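Local atomic coordinates of triosephosphate isomerase (Trichomonas vaginalis, PDB entry 4O4V), a protein that probably interconverts D-glyceraldehyde 3-phosphate and dihydroxyacetone phosphate, a step shared by glycolysis and gluconeogenesis, and works as a homodimer. Residues V60-V65 / E88-G93; M81-G86 / N118-I123; V188-L193 / V205-G210. All coordinates share one frame; numbering follows the deposited sequence.

Contact 1: V60-V65 / E88-G93; sequences VSAENV and EWTILG
Ala62 and Thr90 pair as parallel neighbours, and one backbone bond on either side of Thr90 joins the strands: Ala62 N gives its hydrogen to Trp89 O at 2.9 Å, and Ile91 N gives its own to Ala62 O at 3.0 Å. Between these bonds Thr90 CA lies 3.4 Å from Ala62 O in a CA-H...O contact. Two side-chain hydroxyls reinforce the polar network. With OG anti to its backbone N (chi1 -177°), Ser61 bonds Ala62 O at 2.8 Å, tilted slightly, by 16°, from the carbonyl plane, so that this oxygen is gripped twice. Thr90 OG1 donates to Ile91 O at 3.0 Å, from above the plane of that carbonyl. Water bridges extend the joining at both ends, from Val60 O to Glu88 N and from Asn64 OD1 to Gly93 N; Asn64 OD1 is also bonded by Lys111. Where segment 60-65 leaves the strand, Val65 CG1 lies against the Thr90 side chain, 3.5 Å from OG1 and 3.8 Å from CB; the purely apolar touch is Val65 CG2 to Leu92 CD2 at 4.0 Å. On the face bearing Ser61, the ring of Trp89 meets that of Phe5. Glu63 has its polar partner across the dimer interface: its OE1 bonds Gly75 N of the second subunit. The pair brings together the two strands of a beta-alpha-beta unit, the repeated element of the TIM barrel.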
loop_
_atom_site.group_PDB
_atom_site.type_symbol
_atom_site.label_atom_id
_atom_site.label_comp_id
_atom_site.label_asym_id
_atom_site.label_seq_id
_atom_site.Cartn_x
_atom_site.Cartn_y
_atom_site.Cartn_z
ATOM N N VAL A 60 5.998 -5.421 -16.301
ATOM C CA VAL A 60 5.775 -5.367 -14.863
ATOM C C VAL A 60 4.443 -4.693 -14.557
ATOM O O VAL A 60 4.012 -3.765 -15.255
ATOM C CB VAL A 60 6.959 -4.606 -14.231
ATOM C CG1 VAL A 60 6.792 -4.451 -12.737
ATOM C CG2 VAL A 60 8.257 -5.336 -14.485
ATOM N N SER A 61 3.804 -5.121 -13.474
ATOM C CA SER A 61 2.570 -4.534 -12.986
ATOM C C SER A 61 2.606 -4.280 -11.497
ATOM O O SER A 61 3.157 -5.058 -10.719
ATOM C CB SER A 61 1.413 -5.512 -13.256
ATOM O OG SER A 61 0.150 -5.005 -12.875
ATOM N N ALA A 62 1.989 -3.172 -11.093
ATOM C CA ALA A 62 1.626 -3.007 -9.694
ATOM C C ALA A 62 0.442 -3.866 -9.316
ATOM O O ALA A 62 -0.285 -4.386 -10.179
ATOM C CB ALA A 62 1.310 -1.544 -9.409
ATOM N N GLU A 63 0.207 -4.021 -8.025
ATOM C CA GLU A 63 -0.891 -4.823 -7.492
ATOM C C GLU A 63 -2.087 -3.981 -7.040
ATOM O O GLU A 63 -3.132 -4.521 -6.665
ATOM C CB GLU A 63 -0.434 -5.706 -6.330
ATOM C CG GLU A 63 0.518 -6.838 -6.772
ATOM C CD GLU A 63 0.953 -7.731 -5.628
ATOM O OE1 GLU A 63 0.298 -7.761 -4.577
ATOM O OE2 GLU A 63 2.005 -8.438 -5.799
ATOM N N ASN A 64 -1.918 -2.666 -7.075
ATOM C CA ASN A 64 -2.912 -1.683 -6.647
ATOM C C ASN A 64 -2.343 -0.303 -6.966
ATOM O O ASN A 64 -1.125 -0.166 -7.108
ATOM C CB ASN A 64 -3.171 -1.796 -5.138
ATOM C CG ASN A 64 -4.252 -0.875 -4.650
ATOM O OD1 ASN A 64 -5.260 -0.706 -5.306
ATOM N ND2 ASN A 64 -4.025 -0.271 -3.480
ATOM N N VAL A 65 -3.200 0.712 -6.985
ATOM C CA VAL A 65 -2.785 2.122 -7.023
ATOM C C VAL A 65 -3.843 2.921 -6.294
ATOM O O VAL A 65 -4.978 2.465 -6.109
ATOM C CB VAL A 65 -2.644 2.682 -8.460
ATOM C CG1 VAL A 65 -1.637 1.941 -9.267
ATOM C CG2 VAL A 65 -3.957 2.703 -9.202
ATOM N N GLU A 88 3.771 0.124 -16.572
ATOM C CA GLU A 88 2.583 0.500 -17.314
ATOM C C GLU A 88 1.279 -0.152 -16.874
ATOM O O GLU A 88 0.237 0.180 -17.443
ATOM C CB GLU A 88 2.786 0.140 -18.834
ATOM C CG GLU A 88 4.225 0.335 -19.444
ATOM C CD GLU A 88 4.440 -0.387 -20.803
ATOM O OE1 GLU A 88 3.442 -0.852 -21.417
ATOM O OE2 GLU A 88 5.624 -0.489 -21.235
ATOM N N TRP A 89 1.331 -1.129 -15.973
ATOM C CA TRP A 89 0.186 -1.958 -15.604
ATOM C C TRP A 89 -0.088 -1.846 -14.120
ATOM O O TRP A 89 0.810 -1.693 -13.303
ATOM C CB TRP A 89 0.482 -3.424 -15.895
ATOM C CG TRP A 89 0.339 -3.849 -17.328
ATOM C CD1 TRP A 89 1.340 -3.936 -18.250
ATOM C CD2 TRP A 89 -0.861 -4.247 -17.998
ATOM N NE1 TRP A 89 0.837 -4.377 -19.443
ATOM C CE2 TRP A 89 -0.514 -4.554 -19.320
ATOM C CE3 TRP A 89 -2.198 -4.360 -17.607
ATOM C CZ2 TRP A 89 -1.448 -4.963 -20.261
ATOM C CZ3 TRP A 89 -3.139 -4.761 -18.537
ATOM C CH2 TRP A 89 -2.756 -5.073 -19.846
ATOM N N THR A 90 -1.366 -2.026 -13.776
ATOM C CA THR A 90 -1.766 -2.326 -12.403
ATOM C C THR A 90 -2.946 -3.278 -12.383
ATOM O O THR A 90 -3.822 -3.234 -13.259
ATOM C CB THR A 90 -2.115 -1.057 -11.582
ATOM O OG1 THR A 90 -2.263 -1.400 -10.192
ATOM C CG2 THR A 90 -3.324 -0.337 -12.098
ATOM N N ILE A 91 -2.994 -4.110 -11.354
ATOM C CA ILE A 91 -4.219 -4.819 -10.953
ATOM C C ILE A 91 -5.106 -3.872 -10.178
ATOM O O ILE A 91 -4.597 -3.042 -9.414
ATOM C CB ILE A 91 -3.871 -6.064 -10.104
ATOM C CG1 ILE A 91 -2.939 -7.010 -10.878
ATOM C CG2 ILE A 91 -5.114 -6.816 -9.630
ATOM C CD1 ILE A 91 -2.382 -8.152 -10.050
ATOM N N LEU A 92 -6.423 -3.999 -10.350
ATOM C CA LEU A 92 -7.413 -3.277 -9.550
ATOM C C LEU A 92 -8.517 -4.207 -9.131
ATOM O O LEU A 92 -8.953 -5.051 -9.916
ATOM C CB LEU A 92 -8.038 -2.120 -10.363
ATOM C CG LEU A 92 -7.121 -0.958 -10.718
ATOM C CD1 LEU A 92 -7.884 0.048 -11.562
ATOM C CD2 LEU A 92 -6.585 -0.317 -9.469
ATOM N N GLY A 93 -9.020 -4.008 -7.921
ATOM C CA GLY A 93 -10.226 -4.696 -7.487
ATOM C C GLY A 93 -10.073 -6.171 -7.175
ATOM O O GLY A 93 -11.053 -6.911 -7.125
HETATM O O HOH W 1 4.897 -2.337 -17.379
HETATM O O HOH W 2 -7.426 -2.426 -5.944
#

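Contact 2: M81-G86 / N118-I123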
loop_
_atom_site.group_PDB
_atom_site.type_symbol
_atom_site.label_atom_id
_atom_site.label_comp_id
_atom_site.label_asym_id
_atom_site.label_seq_id
_atom_site.Cartn_x
_atom_site.Cartn_y
_atom_site.Cartn_z
ATOM N N MET A 81 4.072 7.718 -9.638
ATOM C CA MET A 81 5.270 7.135 -9.032
ATOM C C MET A 81 5.649 5.866 -9.788
ATOM O O MET A 81 6.815 5.634 -10.110
ATOM C CB MET A 81 5.029 6.801 -7.574
ATOM C CG MET A 81 4.668 7.957 -6.670
ATOM S SD MET A 81 4.253 7.330 -5.030
ATOM C CE MET A 81 3.637 8.838 -4.257
ATOM N N ILE A 82 4.663 5.022 -10.038
ATOM C CA ILE A 82 4.851 3.770 -10.753
ATOM C C ILE A 82 5.311 4.046 -12.180
ATOM O O ILE A 82 6.267 3.431 -12.665
ATOM C CB ILE A 82 3.544 2.963 -10.697
ATOM C CG1 ILE A 82 3.242 2.527 -9.250
ATOM C CG2 ILE A 82 3.579 1.766 -11.634
ATOM C CD1 ILE A 82 1.769 2.232 -9.038
ATOM N N LYS A 83 4.660 4.977 -12.851
ATOM C CA LYS A 83 5.024 5.314 -14.220
ATOM C C LYS A 83 6.440 5.863 -14.297
ATOM O O LYS A 83 7.098 5.715 -15.339
ATOM C CB LYS A 83 4.050 6.318 -14.810
ATOM C CG LYS A 83 2.667 5.776 -15.066
ATOM C CD LYS A 83 1.840 6.794 -15.810
ATOM C CE LYS A 83 2.272 6.895 -17.292
ATOM N NZ LYS A 83 2.069 5.651 -18.078
ATOM N N SER A 84 6.947 6.482 -13.239
ATOM C CA SER A 84 8.272 7.080 -13.298
ATOM C C SER A 84 9.368 6.028 -13.377
ATOM O O SER A 84 10.506 6.356 -13.746
ATOM C CB SER A 84 8.498 8.041 -12.115
ATOM O OG SER A 84 8.827 7.389 -10.883
ATOM N N PHE A 85 9.064 4.775 -13.067
ATOM C CA PHE A 85 9.978 3.658 -13.282
ATOM C C PHE A 85 9.779 3.002 -14.645
ATOM O O PHE A 85 10.525 2.094 -14.983
ATOM C CB PHE A 85 9.822 2.604 -12.177
ATOM C CG PHE A 85 10.333 3.058 -10.849
ATOM C CD1 PHE A 85 11.647 2.855 -10.489
ATOM C CD2 PHE A 85 9.514 3.738 -9.967
ATOM C CE1 PHE A 85 12.122 3.297 -9.252
ATOM C CE2 PHE A 85 9.975 4.168 -8.748
ATOM C CZ PHE A 85 11.275 3.956 -8.388
ATOM N N GLY A 86 8.803 3.453 -15.432
ATOM C CA GLY A 86 8.505 2.824 -16.715
ATOM C C GLY A 86 7.492 1.706 -16.649
ATOM O O GLY A 86 7.305 0.976 -17.638
ATOM N N ASN A 118 -4.387 8.429 -17.104
ATOM C CA ASN A 118 -2.970 8.747 -16.915
ATOM C C ASN A 118 -2.031 7.743 -17.580
ATOM O O ASN A 118 -0.855 7.674 -17.250
ATOM C CB ASN A 118 -2.656 8.894 -15.421
ATOM C CG ASN A 118 -3.152 10.198 -14.864
ATOM O OD1 ASN A 118 -2.416 11.197 -14.900
ATOM N ND2 ASN A 118 -4.383 10.249 -14.396
ATOM N N GLY A 119 -2.557 6.969 -18.516
ATOM C CA GLY A 119 -1.738 6.143 -19.389
ATOM C C GLY A 119 -1.355 4.762 -18.883
ATOM O O GLY A 119 -0.457 4.151 -19.446
ATOM N N MET A 120 -2.009 4.284 -17.823
ATOM C CA MET A 120 -1.891 2.910 -17.362
ATOM C C MET A 120 -2.780 2.003 -18.153
ATOM O O MET A 120 -3.766 2.399 -18.772
ATOM C CB MET A 120 -2.320 2.783 -15.920
ATOM C CG MET A 120 -1.511 3.626 -15.002
ATOM S SD MET A 120 0.218 3.153 -14.890
ATOM C CE MET A 120 0.194 1.547 -14.106
ATOM N N LYS A 121 -2.433 0.740 -18.054
ATOM C CA LYS A 121 -3.300 -0.359 -18.415
ATOM C C LYS A 121 -3.711 -1.088 -17.157
ATOM O O LYS A 121 -2.938 -1.116 -16.187
ATOM C CB LYS A 121 -2.562 -1.315 -19.350
ATOM C CG LYS A 121 -2.060 -0.653 -20.629
ATOM C CD LYS A 121 -1.270 -1.633 -21.496
ATOM C CE LYS A 121 -0.786 -0.990 -22.806
ATOM N NZ LYS A 121 -0.295 -2.038 -23.727
ATOM N N ILE A 122 -4.916 -1.668 -17.143
ATOM C CA ILE A 122 -5.461 -2.239 -15.941
ATOM C C ILE A 122 -5.915 -3.667 -16.115
ATOM O O ILE A 122 -6.437 -4.040 -17.188
ATOM C CB ILE A 122 -6.624 -1.394 -15.349
ATOM C CG1 ILE A 122 -7.880 -1.386 -16.217
ATOM C CG2 ILE A 122 -6.154 0.034 -15.069
ATOM C CD1 ILE A 122 -9.083 -0.643 -15.609
ATOM N N ILE A 123 -5.763 -4.454 -15.057
ATOM C CA ILE A 123 -6.369 -5.766 -14.929
ATOM C C ILE A 123 -7.423 -5.614 -13.846
ATOM O O ILE A 123 -7.096 -5.535 -12.643
ATOM C CB ILE A 123 -5.364 -6.855 -14.558
ATOM C CG1 ILE A 123 -4.228 -6.960 -15.578
ATOM C CG2 ILE A 123 -6.072 -8.200 -14.378
ATOM C CD1 ILE A 123 -3.022 -7.716 -15.065
#
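Lys83 and Met120 have the nearest CA atoms of the two segments, 8.0 Å apart, so the end of helix 79-83 and the loop leading into strand 121-126 meet through side chains and carbonyls. Lys83 does most of the reaching. Its chain bends at chi3 (74°) and again at chi4 (63°), which places CE beside Asn118 O and NZ beside Gly119 O. Both CD and CE come within 3.2 Å of Asn118 O, and NZ forms a weak hydrogen bond with Gly119 O, also at 3.2 Å. Gly119, with positive phi, is the C-prime residue of the Schellman motif that closes helix 105-117, in which Met120 N bonds Ala115 O and Gly119 N bonds Leu116 O. The ammonium group thus lies by the carboxyl end of a helix, where the partial negative charge would probably suit it. Met120 comes from the other direction, sliding past Lys83 so that SD touches Lys83 CG at 3.6 Å; beyond it CE meets Ile82 CG2 at 4.2 Å, the two side chains crossing at about a right angle. Met120 was modelled in two conformers, so its SD and CE contacts hold for one conformer and are doubtful for the other. Glycine also ends the first segment, since Gly86 follows helix 79-83 in a Schellman motif of its own. Around the contact, Ile82 packs on Ile45 of the second subunit, Met120 lies on Val79 of helix 79-83 and Ala115 of helix 105-117, and strand 121-126 pairs with strand 89-92 in the sheet.

Contact 3: V188-L193 / V205-G210; sequences VIRDIL and VRILYG
Arg190 and Ile207 meet where helix 179-197 on the outside of the TIM barrel packs on strand 207-209, the next strand along the chain; the helix segment 188-193 runs nearly antiparallel to strand 207-209, at 162°, with the axes 10.0 Å apart. The arginine begins its contact at once, CB lying 3.7 Å from Ile207 CD1. CG then stands anti to the backbone N (chi1 -161°), and a bend at chi3 sets NE; the guanidinium beyond it has Ile207 CD1 over one face. That methyl sits 3.5 Å above the guanidinium plane, displaced toward its rim, with CZ 3.7 Å from Ile207 CD1. NE and NH2 form salt bridges with Asp226 and Asp228, and NH1 is also bonded to Ala202 O. The two aspartates probably offset the buried charge, and the several bonds probably fix the rotation of the group, while Asp228 accepts Ile207 N as well. Beside the arginine the helix adds a purely apolar patch: Ile189 CG2 reaches Ile207 CD1 at 3.7 Å, and Leu193 CD1 lies 4.0 Å from Val205 CB, these last two side chains crossing at about a right angle. The tip of the arginine completes the contact at the edge of the group, with NH1 donating to Val205 O at 2.9 Å, nearly along the C=O axis (C=O...N angle 165°) and within the guanidinium plane.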
loop_
_atom_site.group_PDB
_atom_site.type_symbol
_atom_site.label_atom_id
_atom_site.label_comp_id
_atom_site.label_asym_id
_atom_site.label_seq_id
_atom_site.Cartn_x
_atom_site.Cartn_y
_atom_site.Cartn_z
ATOM N N VAL A 188 -20.326 -14.992 -19.721
ATOM C CA VAL A 188 -21.257 -14.039 -19.138
ATOM C C VAL A 188 -20.686 -12.615 -19.215
ATOM O O VAL A 188 -21.379 -11.672 -19.599
ATOM C CB VAL A 188 -21.554 -14.426 -17.663
ATOM C CG1 VAL A 188 -22.088 -13.228 -16.867
ATOM C CG2 VAL A 188 -22.542 -15.604 -17.583
ATOM N N ILE A 189 -19.415 -12.451 -18.850
ATOM C CA ILE A 189 -18.810 -11.129 -18.894
ATOM C C ILE A 189 -18.747 -10.579 -20.332
ATOM O O ILE A 189 -19.047 -9.424 -20.573
ATOM C CB ILE A 189 -17.416 -11.167 -18.232
ATOM C CG1 ILE A 189 -17.542 -11.473 -16.729
ATOM C CG2 ILE A 189 -16.694 -9.845 -18.453
ATOM C CD1 ILE A 189 -16.277 -11.894 -16.070
ATOM N N ARG A 190 -18.340 -11.429 -21.263
ATOM C CA ARG A 190 -18.262 -10.979 -22.652
ATOM C C ARG A 190 -19.622 -10.534 -23.158
ATOM O O ARG A 190 -19.714 -9.519 -23.862
ATOM C CB ARG A 190 -17.678 -12.055 -23.563
ATOM C CG ARG A 190 -17.160 -11.490 -24.889
ATOM C CD ARG A 190 -16.436 -12.474 -25.782
ATOM N NE ARG A 190 -15.375 -13.173 -25.055
ATOM C CZ ARG A 190 -14.197 -12.653 -24.704
ATOM N NH1 ARG A 190 -13.833 -11.462 -25.034
ATOM N NH2 ARG A 190 -13.364 -13.402 -23.961
ATOM N N ASP A 191 -20.668 -11.256 -22.787
ATOM C CA ASP A 191 -22.010 -10.872 -23.223
ATOM C C ASP A 191 -22.499 -9.585 -22.569
ATOM O O ASP A 191 -23.222 -8.802 -23.202
ATOM C CB ASP A 191 -22.985 -12.009 -22.992
ATOM C CG ASP A 191 -22.799 -13.150 -23.976
ATOM O OD1 ASP A 191 -22.140 -12.965 -25.034
ATOM O OD2 ASP A 191 -23.342 -14.239 -23.677
ATOM N N ILE A 192 -22.125 -9.336 -21.326
ATOM C CA ILE A 192 -22.442 -8.055 -20.702
ATOM C C ILE A 192 -21.763 -6.918 -21.487
ATOM O O ILE A 192 -22.376 -5.891 -21.792
ATOM C CB ILE A 192 -21.994 -8.036 -19.236
ATOM C CG1 ILE A 192 -22.837 -8.995 -18.385
ATOM C CG2 ILE A 192 -22.057 -6.615 -18.674
ATOM C CD1 ILE A 192 -22.153 -9.462 -17.115
ATOM N N LEU A 193 -20.473 -7.074 -21.768
ATOM C CA LEU A 193 -19.783 -6.081 -22.577
ATOM C C LEU A 193 -20.495 -5.879 -23.904
ATOM O O LEU A 193 -20.726 -4.745 -24.332
ATOM C CB LEU A 193 -18.328 -6.470 -22.847
ATOM C CG LEU A 193 -17.417 -6.533 -21.626
ATOM C CD1 LEU A 193 -16.039 -6.987 -22.076
ATOM C CD2 LEU A 193 -17.328 -5.178 -20.923
ATOM N N VAL A 205 -11.663 -7.308 -25.883
ATOM C CA VAL A 205 -11.229 -7.336 -24.467
ATOM C C VAL A 205 -10.874 -8.753 -24.034
ATOM O O VAL A 205 -11.669 -9.694 -24.170
ATOM C CB VAL A 205 -12.329 -6.727 -23.558
ATOM C CG1 VAL A 205 -12.000 -6.882 -22.073
ATOM C CG2 VAL A 205 -12.489 -5.263 -23.866
ATOM N N ARG A 206 -9.671 -8.899 -23.478
ATOM C CA ARG A 206 -9.285 -10.162 -22.872
ATOM C C ARG A 206 -9.963 -10.303 -21.515
ATOM O O ARG A 206 -9.922 -9.407 -20.659
ATOM C CB ARG A 206 -7.766 -10.274 -22.710
ATOM C CG ARG A 206 -6.998 -10.668 -23.969
ATOM C CD ARG A 206 -6.777 -9.544 -24.950
ATOM N NE ARG A 206 -6.005 -8.420 -24.396
ATOM C CZ ARG A 206 -4.680 -8.391 -24.285
ATOM N NH1 ARG A 206 -3.927 -9.407 -24.702
ATOM N NH2 ARG A 206 -4.090 -7.299 -23.813
ATOM N N ILE A 207 -10.559 -11.478 -21.350
ATOM C CA ILE A 207 -11.219 -11.892 -20.118
ATOM C C ILE A 207 -10.469 -13.101 -19.580
ATOM O O ILE A 207 -10.324 -14.122 -20.258
ATOM C CB ILE A 207 -12.708 -12.185 -20.322
ATOM C CG1 ILE A 207 -13.399 -10.962 -20.941
ATOM C CG2 ILE A 207 -13.362 -12.564 -18.974
ATOM C CD1 ILE A 207 -14.823 -11.225 -21.393
ATOM N N LEU A 208 -9.947 -12.976 -18.367
ATOM C CA LEU A 208 -9.079 -13.968 -17.760
ATOM C C LEU A 208 -9.803 -14.764 -16.712
ATOM O O LEU A 208 -10.705 -14.273 -16.033
ATOM C CB LEU A 208 -7.888 -13.316 -17.043
ATOM C CG LEU A 208 -7.189 -12.170 -17.761
ATOM C CD1 LEU A 208 -6.055 -11.656 -16.882
ATOM C CD2 LEU A 208 -6.693 -12.607 -19.136
ATOM N N TYR A 209 -9.396 -16.007 -16.533
ATOM C CA TYR A 209 -9.795 -16.806 -15.373
ATOM C C TYR A 209 -8.786 -16.620 -14.260
ATOM O O TYR A 209 -7.577 -16.786 -14.446
ATOM C CB TYR A 209 -9.908 -18.274 -15.758
ATOM C CG TYR A 209 -10.335 -19.138 -14.593
ATOM C CD1 TYR A 209 -11.585 -18.994 -13.999
ATOM C CD2 TYR A 209 -9.468 -20.059 -14.046
ATOM C CE1 TYR A 209 -11.985 -19.797 -12.933
ATOM C CE2 TYR A 209 -9.852 -20.872 -12.955
ATOM C CZ TYR A 209 -11.120 -20.719 -12.414
ATOM O OH TYR A 209 -11.536 -21.491 -11.357
ATOM N N GLY A 210 -9.300 -16.197 -13.107
ATOM C CA GLY A 210 -8.513 -15.876 -11.931
ATOM C C GLY A 210 -8.780 -16.767 -10.748
ATOM O O GLY A 210 -8.478 -16.383 -9.606
#

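How the contacts relate
All three contacts build on one parallel sheet, which serves strand-strand and helix-strand contacts alike. Contacts 1 and 2 have centres 8 Å apart and alternate along the chain; Glu88 O and Lys121 N, 2.8 Å apart, probably form a hydrogen bond between strands 89-92 and 121-126. Both touch the second subunit, whereas contact 3 touches no other chain of the dimer. Contact 3 lies farther round the barrel, its centre 18 Å from contact 1 and 23 Å from contact 2, with strand 161-165 between; even so, Ile123 CG2 packs against Leu208 CD1 at 4.3 Å. The Arg190 side chain is about 8 Å from a bound sodium ion; Ala222, Cys224, Val227 and Ser251 form a sodium site.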